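Predicted transcriptional regulator (Clostridium thermocellum, PDB 1XMA) probably binds DNA as a dimer and regulates transcription, as a member of the PadR-like family of winged-helix regulators. Local coordinates at residues 44-49 / 77-82. Sequence-based numbering, arbitrary orientation.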
loop_
_atom_site.group_PDB
_atom_site.type_symbol
_atom_site.label_atom_id
_atom_site.label_comp_id
_atom_site.label_asym_id
_atom_site.label_seq_id
_atom_site.Cartn_x
_atom_site.Cartn_y
_atom_site.Cartn_z
ATOM N N THR B 44 9.547 4.452 6.516
ATOM C CA THR B 44 9.538 5.787 5.920
ATOM C C THR B 44 8.827 6.799 6.835
ATOM O O THR B 44 9.292 7.914 6.980
ATOM C CB THR B 44 8.862 5.744 4.530
ATOM O OG1 THR B 44 9.499 4.732 3.732
ATOM C CG2 THR B 44 8.932 7.122 3.820
ATOM N N ILE B 45 7.708 6.386 7.449
ATOM C CA ILE B 45 6.998 7.191 8.456
ATOM C C ILE B 45 7.857 7.487 9.719
ATOM O O ILE B 45 7.841 8.583 10.238
ATOM C CB ILE B 45 5.630 6.498 8.860
ATOM C CG1 ILE B 45 4.641 6.513 7.682
ATOM C CG2 ILE B 45 5.057 7.097 10.157
ATOM C CD1 ILE B 45 3.293 5.808 7.940
ATOM N N ILE B 46 8.594 6.493 10.204
ATOM C CA ILE B 46 9.506 6.671 11.340
ATOM C C ILE B 46 10.677 7.571 10.990
ATOM O O ILE B 46 11.048 8.432 11.784
ATOM C CB ILE B 46 10.036 5.325 11.899
ATOM C CG1 ILE B 46 8.898 4.567 12.608
ATOM C CG2 ILE B 46 11.220 5.575 12.867
ATOM C CD1 ILE B 46 9.091 3.060 12.680
ATOM N N LEU B 47 11.232 7.387 9.792
ATOM C CA LEU B 47 12.285 8.255 9.269
ATOM C C LEU B 47 11.819 9.697 9.106
ATOM O O LEU B 47 12.562 10.651 9.399
ATOM C CB LEU B 47 12.797 7.711 7.930
ATOM C CG LEU B 47 13.557 6.380 7.990
ATOM C CD1 LEU B 47 13.917 5.936 6.600
ATOM C CD2 LEU B 47 14.819 6.470 8.900
ATOM N N SER B 48 10.589 9.842 8.633
ATOM C CA SER B 48 9.969 11.132 8.438
ATOM C C SER B 48 9.910 11.940 9.756
ATOM O O SER B 48 10.216 13.132 9.779
ATOM C CB SER B 48 8.568 10.921 7.876
ATOM O OG SER B 48 7.883 12.131 7.798
ATOM N N LEU B 49 9.522 11.278 10.841
ATOM C CA LEU B 49 9.517 11.905 12.159
ATOM C C LEU B 49 10.916 12.254 12.673
ATOM O O LEU B 49 11.103 13.295 13.330
ATOM C CB LEU B 49 8.768 11.050 13.177
ATOM C CG LEU B 49 7.245 11.115 13.018
ATOM C CD1 LEU B 49 6.558 9.964 13.782
ATOM C CD2 LEU B 49 6.698 12.467 13.465
ATOM N N THR B 77 5.322 -4.007 18.837
ATOM C CA THR B 77 6.169 -4.992 18.143
ATOM C C THR B 77 6.555 -4.518 16.743
ATOM O O THR B 77 7.711 -4.654 16.337
ATOM C CB THR B 77 5.523 -6.405 18.053
ATOM O OG1 THR B 77 4.278 -6.334 17.357
ATOM C CG2 THR B 77 5.310 -7.017 19.459
ATOM N N THR B 78 5.587 -3.955 16.021
ATOM C CA THR B 78 5.844 -3.292 14.726
ATOM C C THR B 78 6.873 -2.171 14.833
ATOM O O THR B 78 7.807 -2.097 14.039
ATOM C CB THR B 78 4.551 -2.730 14.118
ATOM O OG1 THR B 78 3.546 -3.759 14.118
ATOM C CG2 THR B 78 4.796 -2.249 12.689
ATOM N N LEU B 79 6.707 -1.318 15.841
ATOM C CA LEU B 79 7.584 -0.174 16.024
ATOM C C LEU B 79 8.999 -0.605 16.393
ATOM O O LEU B 79 9.982 -0.151 15.783
ATOM C CB LEU B 79 7.004 0.787 17.075
ATOM C CG LEU B 79 7.747 2.103 17.380
ATOM C CD1 LEU B 79 7.945 2.941 16.128
ATOM C CD2 LEU B 79 7.013 2.904 18.459
ATOM N N TYR B 80 9.111 -1.492 17.381
ATOM C CA TYR B 80 10.430 -1.854 17.899
ATOM C C TYR B 80 11.242 -2.805 17.010
ATOM O O TYR B 80 12.479 -2.769 17.039
ATOM C CB TYR B 80 10.370 -2.274 19.373
ATOM C CG TYR B 80 10.022 -1.082 20.276
ATOM C CD1 TYR B 80 8.694 -0.795 20.608
ATOM C CD2 TYR B 80 11.019 -0.227 20.761
ATOM C CE1 TYR B 80 8.363 0.299 21.416
ATOM C CE2 TYR B 80 10.699 0.871 21.570
ATOM C CZ TYR B 80 9.374 1.127 21.897
ATOM O OH TYR B 80 9.055 2.222 22.703
ATOM N N SER B 81 10.579 -3.602 16.176
ATOM C CA SER B 81 11.347 -4.315 15.132
ATOM C C SER B 81 11.747 -3.412 13.958
ATOM O O SER B 81 12.718 -3.697 13.244
ATOM C CB SER B 81 10.641 -5.591 14.654
ATOM O OG SER B 81 9.340 -5.314 14.232
ATOM N N ALA B 82 11.007 -2.314 13.766
ATOM C CA ALA B 82 11.366 -1.314 12.753
ATOM C C ALA B 82 12.646 -0.554 13.132
ATOM O O ALA B 82 13.541 -0.375 12.293
ATOM C CB ALA B 82 10.200 -0.359 12.496
#
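I46 and A82 mark the nearest approach of two helical segments, 44-49 on helix 35-52 and 77-82 on helix 76-88, with 8.3 Å between their CA atoms. I46 spans most of that gap. Its longer branch runs out from helix 35-52, CG1 lying anti to the carbonyl carbon (chi1 -70°), and delivers the CD1 methyl to two partners at once: I46 CD1 is 3.6 Å from A82 CB and equally 3.6 Å from L79 CD1. The CB of A82 points toward helix 35-52. L79 has to lean in: its CB leaves to one side, but CG anti to the backbone N (chi1 -177°), with chi2 at 56°, brings the CD1 methyl round to I46, and L79 CD1 also passes 4.0 Å from I46 CG1. No hydrogen bond crosses here; the three side chains meet purely through methyl and methylene groups, all buried near the centre of the chain.

The three helices 35-52, 57-67 and 76-88, followed by the strands 92-96 and 106-110, are those of a winged helix-turn-helix domain, and the contact joins the first helix to the third, which in such domains is usually the DNA-recognition helix. I46 extends the same apolar seam onto F83 and L86 further along helix 76-88, while L79 also packs on I60 and S61 of helix 57-67. On the far, exposed flank of helix 76-88, S81 OG folds back onto T77 O at 2.7 Å, sharing that carbonyl with the S81 backbone N.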